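Local coordinates for protein exocyst complex component EXO70 (Saccharomyces cerevisiae, PDB 2B1E) that acts as a subunit of the exocyst, the complex that tethers secretory vesicles to sites of exocytosis, and plays a role in assembling that complex, at residues 23-26 / 27-30; 36-39 / 40-44; 77-80 / 81-85; 71-74 / 75-78. All blocks are in the same frame, centred on the assembly; numbering follows the deposited sequence.

Contact 1. Residues 23-26 / 27-30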
loop_
_atom_site.group_PDB
_atom_site.type_symbol
_atom_site.label_atom_id
_atom_site.label_comp_id
_atom_site.label_asym_id
_atom_site.label_seq_id
_atom_site.Cartn_x
_atom_site.Cartn_y
_atom_site.Cartn_z
ATOM N N SER A 23 -15.644 54.790 -42.703
ATOM C CA SER A 23 -15.694 54.008 -43.941
ATOM C C SER A 23 -14.311 53.506 -44.314
ATOM O O SER A 23 -14.144 52.367 -44.770
ATOM C CB SER A 23 -16.247 54.847 -45.096
ATOM O OG SER A 23 -17.649 55.025 -44.986
ATOM N N LYS A 24 -13.315 54.359 -44.116
ATOM C CA LYS A 24 -11.949 53.982 -44.425
ATOM C C LYS A 24 -11.479 52.889 -43.472
ATOM O O LYS A 24 -10.775 51.960 -43.876
ATOM C CB LYS A 24 -11.034 55.211 -44.358
ATOM C CG LYS A 24 -11.374 56.258 -45.430
ATOM C CD LYS A 24 -10.307 57.338 -45.564
ATOM C CE LYS A 24 -10.280 58.258 -44.349
ATOM N NZ LYS A 24 -9.208 59.292 -44.436
ATOM N N TYR A 25 -11.885 52.978 -42.207
ATOM C CA TYR A 25 -11.473 51.972 -41.241
ATOM C C TYR A 25 -12.126 50.634 -41.557
ATOM O O TYR A 25 -11.523 49.575 -41.344
ATOM C CB TYR A 25 -11.830 52.395 -39.810
ATOM C CG TYR A 25 -11.039 53.578 -39.309
ATOM C CD1 TYR A 25 -9.659 53.635 -39.473
ATOM C CD2 TYR A 25 -11.673 54.643 -38.672
ATOM C CE1 TYR A 25 -8.921 54.729 -39.019
ATOM C CE2 TYR A 25 -10.946 55.745 -38.208
ATOM C CZ TYR A 25 -9.573 55.781 -38.388
ATOM O OH TYR A 25 -8.856 56.867 -37.946
ATOM N N GLU A 26 -13.360 50.667 -42.052
ATOM C CA GLU A 26 -14.026 49.414 -42.379
ATOM C C GLU A 26 -13.319 48.707 -43.534
ATOM O O GLU A 26 -13.225 47.480 -43.560
ATOM C CB GLU A 26 -15.491 49.626 -42.750
ATOM C CG GLU A 26 -16.187 48.294 -43.054
ATOM C CD GLU A 26 -17.702 48.366 -43.000
ATOM O OE1 GLU A 26 -18.348 47.290 -42.950
ATOM O OE2 GLU A 26 -18.250 49.485 -43.012
ATOM N N ILE A 27 -12.835 49.486 -44.494
ATOM C CA ILE A 27 -12.138 48.912 -45.635
ATOM C C ILE A 27 -10.887 48.198 -45.135
ATOM O O ILE A 27 -10.565 47.086 -45.569
ATOM C CB ILE A 27 -11.788 50.017 -46.671
ATOM C CG1 ILE A 27 -13.084 50.490 -47.342
ATOM C CG2 ILE A 27 -10.787 49.486 -47.702
ATOM C CD1 ILE A 27 -12.933 51.661 -48.304
ATOM N N ILE A 28 -10.187 48.824 -44.201
ATOM C CA ILE A 28 -8.983 48.213 -43.642
ATOM C C ILE A 28 -9.348 46.910 -42.932
ATOM O O ILE A 28 -8.782 45.836 -43.211
ATOM C CB ILE A 28 -8.299 49.159 -42.633
ATOM C CG1 ILE A 28 -7.832 50.431 -43.350
ATOM C CG2 ILE A 28 -7.117 48.452 -41.976
ATOM C CD1 ILE A 28 -7.155 51.444 -42.445
ATOM N N LEU A 29 -10.306 47.006 -42.017
ATOM C CA LEU A 29 -10.747 45.844 -41.252
ATOM C C LEU A 29 -11.241 44.700 -42.149
ATOM O O LEU A 29 -11.084 43.527 -41.807
ATOM C CB LEU A 29 -11.848 46.258 -40.270
ATOM C CG LEU A 29 -11.404 47.154 -39.107
ATOM C CD1 LEU A 29 -12.626 47.656 -38.350
ATOM C CD2 LEU A 29 -10.471 46.368 -38.167
ATOM N N GLN A 30 -11.820 45.058 -43.291
ATOM C CA GLN A 30 -12.352 44.096 -44.260
ATOM C C GLN A 30 -11.285 43.137 -44.789
ATOM O O GLN A 30 -11.605 42.022 -45.206
ATOM C CB GLN A 30 -12.985 44.846 -45.437
ATOM C CG GLN A 30 -13.672 43.972 -46.486
ATOM C CD GLN A 30 -15.110 43.617 -46.116
ATOM O OE1 GLN A 30 -15.931 44.500 -45.832
ATOM N NE2 GLN A 30 -15.426 42.321 -46.131
HETATM O O HOH W 1 -14.901 46.926 -46.548
#

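Contact 2. Residues 36-39 / 40-44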
loop_
_atom_site.group_PDB
_atom_site.type_symbol
_atom_site.label_atom_id
_atom_site.label_comp_id
_atom_site.label_asym_id
_atom_site.label_seq_id
_atom_site.Cartn_x
_atom_site.Cartn_y
_atom_site.Cartn_z
ATOM N N VAL A 36 -4.011 42.674 -42.053
ATOM C CA VAL A 36 -3.874 43.924 -41.324
ATOM C C VAL A 36 -2.791 43.865 -40.262
ATOM O O VAL A 36 -2.035 44.822 -40.086
ATOM C CB VAL A 36 -5.206 44.291 -40.623
ATOM C CG1 VAL A 36 -5.059 45.613 -39.873
ATOM C CG2 VAL A 36 -6.321 44.368 -41.646
ATOM N N GLY A 37 -2.716 42.729 -39.572
ATOM C CA GLY A 37 -1.771 42.553 -38.480
ATOM C C GLY A 37 -2.664 42.637 -37.241
ATOM O O GLY A 37 -3.421 43.602 -37.093
ATOM N N LEU A 38 -2.607 41.638 -36.370
ATOM C CA LEU A 38 -3.472 41.616 -35.180
ATOM C C LEU A 38 -3.457 42.877 -34.311
ATOM O O LEU A 38 -4.514 43.419 -33.975
ATOM C CB LEU A 38 -3.150 40.390 -34.315
ATOM C CG LEU A 38 -3.927 40.241 -32.997
ATOM C CD1 LEU A 38 -5.406 40.175 -33.285
ATOM C CD2 LEU A 38 -3.476 38.977 -32.264
ATOM N N LYS A 39 -2.273 43.351 -33.937
ATOM C CA LYS A 39 -2.201 44.547 -33.105
ATOM C C LYS A 39 -2.805 45.757 -33.832
ATOM O O LYS A 39 -3.554 46.539 -33.235
ATOM C CB LYS A 39 -0.750 44.818 -32.703
ATOM C CG LYS A 39 -0.132 43.693 -31.865
ATOM C CD LYS A 39 1.270 44.047 -31.379
ATOM C CE LYS A 39 2.258 44.231 -32.527
ATOM N NZ LYS A 39 2.637 42.955 -33.218
ATOM N N GLN A 40 -2.503 45.889 -35.125
ATOM C CA GLN A 40 -3.020 46.996 -35.939
ATOM C C GLN A 40 -4.536 46.899 -36.062
ATOM O O GLN A 40 -5.247 47.916 -36.079
ATOM C CB GLN A 40 -2.417 46.964 -37.354
ATOM C CG GLN A 40 -0.933 47.285 -37.447
ATOM C CD GLN A 40 -0.065 46.281 -36.721
ATOM O OE1 GLN A 40 -0.257 45.067 -36.842
ATOM N NE2 GLN A 40 0.905 46.783 -35.957
ATOM N N TYR A 41 -5.017 45.663 -36.167
ATOM C CA TYR A 41 -6.442 45.387 -36.286
ATOM C C TYR A 41 -7.165 45.848 -35.015
ATOM O O TYR A 41 -8.135 46.598 -35.094
ATOM C CB TYR A 41 -6.669 43.881 -36.532
ATOM C CG TYR A 41 -8.103 43.484 -36.855
ATOM C CD1 TYR A 41 -8.526 43.299 -38.178
ATOM C CD2 TYR A 41 -9.030 43.273 -35.835
ATOM C CE1 TYR A 41 -9.837 42.910 -38.471
ATOM C CE2 TYR A 41 -10.336 42.890 -36.113
ATOM C CZ TYR A 41 -10.735 42.709 -37.429
ATOM O OH TYR A 41 -12.035 42.337 -37.689
ATOM N N THR A 42 -6.709 45.418 -33.843
ATOM C CA THR A 42 -7.382 45.850 -32.622
ATOM C C THR A 42 -7.256 47.354 -32.441
ATOM O O THR A 42 -8.105 47.981 -31.797
ATOM C CB THR A 42 -6.833 45.170 -31.358
ATOM O OG1 THR A 42 -5.433 45.436 -31.233
ATOM C CG2 THR A 42 -7.086 43.666 -31.405
ATOM N N GLN A 43 -6.201 47.936 -33.004
ATOM C CA GLN A 43 -6.007 49.375 -32.891
ATOM C C GLN A 43 -7.086 50.107 -33.686
ATOM O O GLN A 43 -7.587 51.155 -33.263
ATOM C CB GLN A 43 -4.622 49.775 -33.402
ATOM C CG GLN A 43 -4.263 51.202 -33.055
ATOM C CD GLN A 43 -4.439 51.483 -31.571
ATOM O OE1 GLN A 43 -3.874 50.786 -30.715
ATOM N NE2 GLN A 43 -5.230 52.506 -31.256
ATOM N N VAL A 44 -7.445 49.572 -34.848
ATOM C CA VAL A 44 -8.492 50.203 -35.642
ATOM C C VAL A 44 -9.839 50.071 -34.926
ATOM O O VAL A 44 -10.640 51.008 -34.908
ATOM C CB VAL A 44 -8.585 49.587 -37.044
ATOM C CG1 VAL A 44 -9.850 50.081 -37.741
ATOM C CG2 VAL A 44 -7.354 49.979 -37.856
HETATM O O HOH W 2 0.577 42.876 -35.584
#

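Contact 3. Residues 77-80 / 81-85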
loop_
_atom_site.group_PDB
_atom_site.type_symbol
_atom_site.label_atom_id
_atom_site.label_comp_id
_atom_site.label_asym_id
_atom_site.label_seq_id
_atom_site.Cartn_x
_atom_site.Cartn_y
_atom_site.Cartn_z
ATOM N N GLN A 77 -22.243 48.510 -35.019
ATOM C CA GLN A 77 -22.234 47.212 -35.699
ATOM C C GLN A 77 -20.881 46.781 -36.252
ATOM O O GLN A 77 -20.538 45.602 -36.173
ATOM C CB GLN A 77 -23.294 47.164 -36.805
ATOM C CG GLN A 77 -24.738 47.212 -36.276
ATOM C CD GLN A 77 -25.028 46.127 -35.260
ATOM O OE1 GLN A 77 -24.603 44.987 -35.417
ATOM N NE2 GLN A 77 -25.760 46.475 -34.210
ATOM N N LEU A 78 -20.120 47.711 -36.815
ATOM C CA LEU A 78 -18.794 47.383 -37.343
ATOM C C LEU A 78 -17.897 46.888 -36.208
ATOM O O LEU A 78 -17.093 45.967 -36.392
ATOM C CB LEU A 78 -18.181 48.613 -38.023
ATOM C CG LEU A 78 -16.767 48.465 -38.598
ATOM C CD1 LEU A 78 -16.706 47.318 -39.621
ATOM C CD2 LEU A 78 -16.375 49.790 -39.243
ATOM N N ILE A 79 -18.033 47.493 -35.027
ATOM C CA ILE A 79 -17.247 47.062 -33.871
ATOM C C ILE A 79 -17.675 45.641 -33.496
ATOM O O ILE A 79 -16.845 44.770 -33.232
ATOM C CB ILE A 79 -17.459 48.025 -32.651
ATOM C CG1 ILE A 79 -16.837 49.397 -32.952
ATOM C CG2 ILE A 79 -16.820 47.454 -31.402
ATOM C CD1 ILE A 79 -17.175 50.492 -31.925
ATOM N N LYS A 80 -18.985 45.405 -33.486
ATOM C CA LYS A 80 -19.512 44.094 -33.136
ATOM C C LYS A 80 -18.999 43.006 -34.082
ATOM O O LYS A 80 -18.605 41.922 -33.643
ATOM C CB LYS A 80 -21.042 44.120 -33.163
ATOM C CG LYS A 80 -21.687 42.850 -32.651
ATOM C CD LYS A 80 -23.216 42.933 -32.709
ATOM C CE LYS A 80 -23.758 44.123 -31.932
ATOM N NZ LYS A 80 -25.251 44.233 -32.067
ATOM N N ARG A 81 -18.997 43.289 -35.378
ATOM C CA ARG A 81 -18.539 42.295 -36.344
ATOM C C ARG A 81 -17.046 42.027 -36.199
ATOM O O ARG A 81 -16.601 40.875 -36.262
ATOM C CB ARG A 81 -18.852 42.752 -37.771
ATOM C CG ARG A 81 -20.333 42.953 -38.071
ATOM C CD ARG A 81 -20.579 43.045 -39.571
ATOM N NE ARG A 81 -20.092 44.284 -40.191
ATOM C CZ ARG A 81 -20.732 45.451 -40.123
ATOM N NH1 ARG A 81 -21.876 45.533 -39.449
ATOM N NH2 ARG A 81 -20.263 46.519 -40.764
ATOM N N SER A 82 -16.273 43.095 -36.009
ATOM C CA SER A 82 -14.836 42.970 -35.856
ATOM C C SER A 82 -14.452 42.181 -34.602
ATOM O O SER A 82 -13.517 41.373 -34.630
ATOM C CB SER A 82 -14.199 44.361 -35.836
ATOM O OG SER A 82 -14.529 45.069 -37.018
ATOM N N GLU A 83 -15.170 42.405 -33.505
ATOM C CA GLU A 83 -14.877 41.681 -32.278
ATOM C C GLU A 83 -15.266 40.207 -32.419
ATOM O O GLU A 83 -14.613 39.334 -31.856
ATOM C CB GLU A 83 -15.585 42.350 -31.084
ATOM C CG GLU A 83 -14.870 43.642 -30.665
ATOM C CD GLU A 83 -15.582 44.449 -29.576
ATOM O OE1 GLU A 83 -14.954 45.376 -29.031
ATOM O OE2 GLU A 83 -16.754 44.179 -29.270
ATOM N N ALA A 84 -16.314 39.928 -33.192
ATOM C CA ALA A 84 -16.735 38.546 -33.392
ATOM C C ALA A 84 -15.617 37.820 -34.151
ATOM O O ALA A 84 -15.355 36.643 -33.920
ATOM C CB ALA A 84 -18.051 38.499 -34.180
ATOM N N GLN A 85 -14.948 38.540 -35.042
ATOM C CA GLN A 85 -13.847 37.972 -35.814
ATOM C C GLN A 85 -12.657 37.670 -34.903
ATOM O O GLN A 85 -11.930 36.688 -35.108
ATOM C CB GLN A 85 -13.440 38.945 -36.925
ATOM C CG GLN A 85 -12.208 38.531 -37.715
ATOM C CD GLN A 85 -12.315 37.140 -38.309
ATOM O OE1 GLN A 85 -13.320 36.793 -38.945
ATOM N NE2 GLN A 85 -11.276 36.333 -38.113
#

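Contact 4. Residues 71-74 / 75-78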
loop_
_atom_site.group_PDB
_atom_site.type_symbol
_atom_site.label_atom_id
_atom_site.label_comp_id
_atom_site.label_asym_id
_atom_site.label_seq_id
_atom_site.Cartn_x
_atom_site.Cartn_y
_atom_site.Cartn_z
ATOM N N ILE A 71 -24.565 56.957 -38.354
ATOM C CA ILE A 71 -23.183 56.664 -37.987
ATOM C C ILE A 71 -23.102 55.934 -36.638
ATOM O O ILE A 71 -22.252 55.061 -36.449
ATOM C CB ILE A 71 -22.309 57.939 -37.959
ATOM C CG1 ILE A 71 -20.827 57.538 -38.034
ATOM C CG2 ILE A 71 -22.577 58.743 -36.699
ATOM C CD1 ILE A 71 -19.857 58.719 -38.144
ATOM N N LEU A 72 -23.984 56.277 -35.698
ATOM C CA LEU A 72 -23.982 55.594 -34.409
ATOM C C LEU A 72 -24.178 54.086 -34.617
ATOM O O LEU A 72 -23.457 53.266 -34.047
ATOM C CB LEU A 72 -25.104 56.115 -33.494
ATOM C CG LEU A 72 -25.017 57.542 -32.943
ATOM C CD1 LEU A 72 -26.208 57.792 -31.996
ATOM C CD2 LEU A 72 -23.705 57.737 -32.211
ATOM N N THR A 73 -25.158 53.720 -35.431
ATOM C CA THR A 73 -25.428 52.303 -35.673
ATOM C C THR A 73 -24.292 51.651 -36.466
ATOM O O THR A 73 -23.914 50.516 -36.193
ATOM C CB THR A 73 -26.763 52.112 -36.428
ATOM O OG1 THR A 73 -27.831 52.655 -35.639
ATOM C CG2 THR A 73 -27.039 50.634 -36.673
ATOM N N HIS A 74 -23.744 52.380 -37.433
ATOM C CA HIS A 74 -22.659 51.851 -38.246
ATOM C C HIS A 74 -21.446 51.532 -37.372
ATOM O O HIS A 74 -20.890 50.443 -37.448
ATOM C CB HIS A 74 -22.270 52.852 -39.334
ATOM C CG HIS A 74 -21.190 52.355 -40.243
ATOM N ND1 HIS A 74 -20.319 53.199 -40.895
ATOM C CD2 HIS A 74 -20.829 51.098 -40.593
ATOM C CE1 HIS A 74 -19.462 52.483 -41.603
ATOM N NE2 HIS A 74 -19.750 51.205 -41.437
ATOM N N LEU A 75 -21.034 52.484 -36.539
ATOM C CA LEU A 75 -19.901 52.266 -35.649
ATOM C C LEU A 75 -20.193 51.095 -34.704
ATOM O O LEU A 75 -19.378 50.194 -34.548
ATOM C CB LEU A 75 -19.610 53.534 -34.832
ATOM C CG LEU A 75 -18.951 54.689 -35.596
ATOM C CD1 LEU A 75 -19.030 55.967 -34.773
ATOM C CD2 LEU A 75 -17.489 54.336 -35.886
ATOM N N GLU A 76 -21.370 51.101 -34.088
ATOM C CA GLU A 76 -21.716 50.029 -33.161
ATOM C C GLU A 76 -21.646 48.648 -33.834
ATOM O O GLU A 76 -21.031 47.725 -33.295
ATOM C CB GLU A 76 -23.115 50.269 -32.576
ATOM C CG GLU A 76 -23.243 51.567 -31.761
ATOM C CD GLU A 76 -24.687 51.881 -31.357
ATOM O OE1 GLU A 76 -25.625 51.331 -31.978
ATOM O OE2 GLU A 76 -24.881 52.691 -30.422
ATOM N N GLN A 77 -22.243 48.510 -35.019
ATOM C CA GLN A 77 -22.234 47.212 -35.699
ATOM C C GLN A 77 -20.881 46.781 -36.252
ATOM O O GLN A 77 -20.538 45.602 -36.173
ATOM C CB GLN A 77 -23.294 47.164 -36.805
ATOM C CG GLN A 77 -24.738 47.212 -36.276
ATOM C CD GLN A 77 -25.028 46.127 -35.260
ATOM O OE1 GLN A 77 -24.603 44.987 -35.417
ATOM N NE2 GLN A 77 -25.760 46.475 -34.210
ATOM N N LEU A 78 -20.120 47.711 -36.815
ATOM C CA LEU A 78 -18.794 47.383 -37.343
ATOM C C LEU A 78 -17.897 46.888 -36.208
ATOM O O LEU A 78 -17.093 45.967 -36.392
ATOM C CB LEU A 78 -18.181 48.613 -38.023
ATOM C CG LEU A 78 -16.767 48.465 -38.598
ATOM C CD1 LEU A 78 -16.706 47.318 -39.621
ATOM C CD2 LEU A 78 -16.375 49.790 -39.243
HETATM O O HOH W 3 -27.868 52.679 -32.646
#

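Contact 1. Residues 23-26 / 27-30
Residues 23-26 and 27-30 form consecutive turns of one alpha-helix, joined by four backbone i to i+4 hydrogen bonds of which Leu29 N to Tyr25 O is the straightest, at 2.9 Å and 174° about the hydrogen. Between side chains one apolar touch stands out: Ile28 CD1 arrives at the edge of the Tyr25 ring, near its plane, 4.5 Å from Tyr25 CD1. Ile28 CG1 lies anti to the carbonyl carbon (chi1 -63°), which carries the branch back over the preceding turn, with CG1 3.4 Å from Lys24 O. Ile27 leans back in the same way, its CG1 3.4 Å from Ser23 O.

These turns belong to helix 15-30 in the N-terminal region of the rod-shaped, all-helical Exo70 fold. Leu29, the buried member, packs on Tyr41, Val44 and Leu48 of helix 38-56 and on Ser82 of helix 66-94. Glu26 sends an extended chain toward helix 66-94, where its carboxylate forms a salt bridge with Arg81 and a hydrogen bond with His74. On the exposed side a water donates to Gln30 OE1 at 2.7 Å and, weakly, to Glu26 O, bridging a side-chain amide to the backbone one turn earlier.

Contact 2. Residues 36-39 / 40-44
Apolar contact between Val36 and Tyr41 spans the break between two helices. Val36 CG1, anti to the backbone N (chi1 -179°), reaches forward to within 4.1 Å of Tyr41 CB, while Val36 CB lies at the edge of the phenol ring, near its plane. A lighter touch joins Leu38 CD1 to Thr42 CG2 one turn on. Tyr41 continues inward to Leu29 of helix 15-30 and to Ser82 and Leu86 of helix 66-94.

The hydrogen bonds begin with Tyr41 N to Gly37 O at 2.8 Å, followed by Thr42 N to Leu38 O. Lys39 O takes two donors, Gln43 N and Thr42 OG1, each at 3.0 Å and both from the same face of its plane. With chi1 58°, the Thr42 hydroxyl sits between its own backbone N and carbonyl carbon, within range of the previous turn. This hydroxyl is also hydrogen-bonded to Trp125 NE1, which ties the new helix to helix 117-132.

Water carries the remaining polar contact. One molecule donates to Gln40 OE1 at 2.7 Å and accepts from Lys39 NZ at 3.1 Å, with a weak bond from Lys39 N. The Gln40 chain folds back on itself, and its OE1 sits close against Gly37 CA, at 3.4 Å.

Gly37, which has no side chain, takes a positive phi of 106°. It is the first residue to leave helical geometry after helix 33-36 and the N-cap residue of helix 38-56, a glycine junction between two successive helices.

Contact 3. Residues 77-80 / 81-85
The Arg81 side chain crosses that of Leu78 at about a right angle, laying its guanidinium over the preceding turn of helix 66-94. Leu78 CA lies 3.8 Å above one face of the guanidinium plane, offset toward its rim, and Gln77 O lies over the same face. Bending at chi3 (-71°) swings the group back, placing Arg81 NH1 3.4 Å from Gln77 CB and Arg81 NH2 3.8 Å from Leu78 CD1. From there NH2 forms a salt bridge with Glu26 of helix 15-30, while the guanidinium lies over the Leu78 turn.

Ile79 and Glu83 are set differently: they run side by side and point the same way, with Ile79 CG2 3.7 Å from Glu83 OE1. Glu83 is buried, and its carboxylate is hydrogen-bonded to the hydroxyl of Tyr129.

Ser82 turns back on the backbone. Its hydroxyl, anti to the carbonyl carbon (chi1 -57°), donates to Leu78 O at 2.8 Å, while Ser82 N donates to the same oxygen at 3.0 Å from the opposite face of its plane. Two bonds thus grip one carbonyl and satisfy a buried hydroxyl, and the Ser82 side chain touches Tyr41 and Val45 of helix 38-56. Such an i to i+4 serine-to-carbonyl bond is a common intrahelical motif; here it lies where helix 66-94 packs on helices 15-30 and 38-56.

Contact 4. Residues 71-74 / 75-78
Leu75 and Ile71 run alongside one another on the buried side of helix 66-94, Leu75 CD1 resting 4.0 Å from Ile71 CG1. The Leu75 branch lies anti to the carbonyl carbon (chi1 -74°), an orientation that tips it back toward the earlier turn, and its amide N donates to Ile71 O at 2.9 Å in a nearly straight bond of 175°. Both side chains meet helix 15-30, Ile71 at Leu18 and Ala19, Leu75 at Ala22; Leu75 also reaches Leu48 of helix 38-56.

Glu76 lies on a more open side. Its extended chain passes back along the helix, and a water bridges the carboxylate to the turn before: the water donates to Glu76 OE1 at 2.7 Å and is hydrogen-bonded to Thr73 OG1 at 3.0 Å. The Thr73 hydroxyl has a further partner in the backbone oxygen of His69.

Next comes Gln77, whose aliphatic portion lies beside Thr73 and points the same way, with 4.1 Å between Gln77 CG and Thr73 CG2. Its amide N donates to Thr73 O in the regular helical pattern.

Leu78 brings CD2 obliquely to the His74 ring, 4.3 Å from His74 NE2. That NE2 is hydrogen-bonded to Glu26 of helix 15-30, whose negative charge could favour a protonated ring. Ile71, Leu75 and Leu78 face the neighbouring helices, Thr73, Glu76 and Gln77 lie on the more open side, and His74 makes a polar link between helices, the pattern of an amphipathic helix in a helical bundle.

In the fold
All four are local contacts at the N-terminal end of the rod, far from the chain's centre, on or beside helices 15-30, 38-56 and 66-94. Contact 1 is the most superficial, whereas contacts 2, 3 and 4 are partly buried. Contacts 3 and 4 share helix 66-94 and overlap at Gln77 and Leu78, while contact 2 opens helix 38-56. The Glu26 carboxylate ties contact 1 to contacts 3 and 4; contact 1 meets contact 2 through packing alone, and contacts 2 and 4 do not touch. Chemistry follows depth: water bridges join exposed polar groups in contacts 1, 2 and 4, whereas in contacts 2 and 3 a buried hydroxyl turns to a backbone carbonyl.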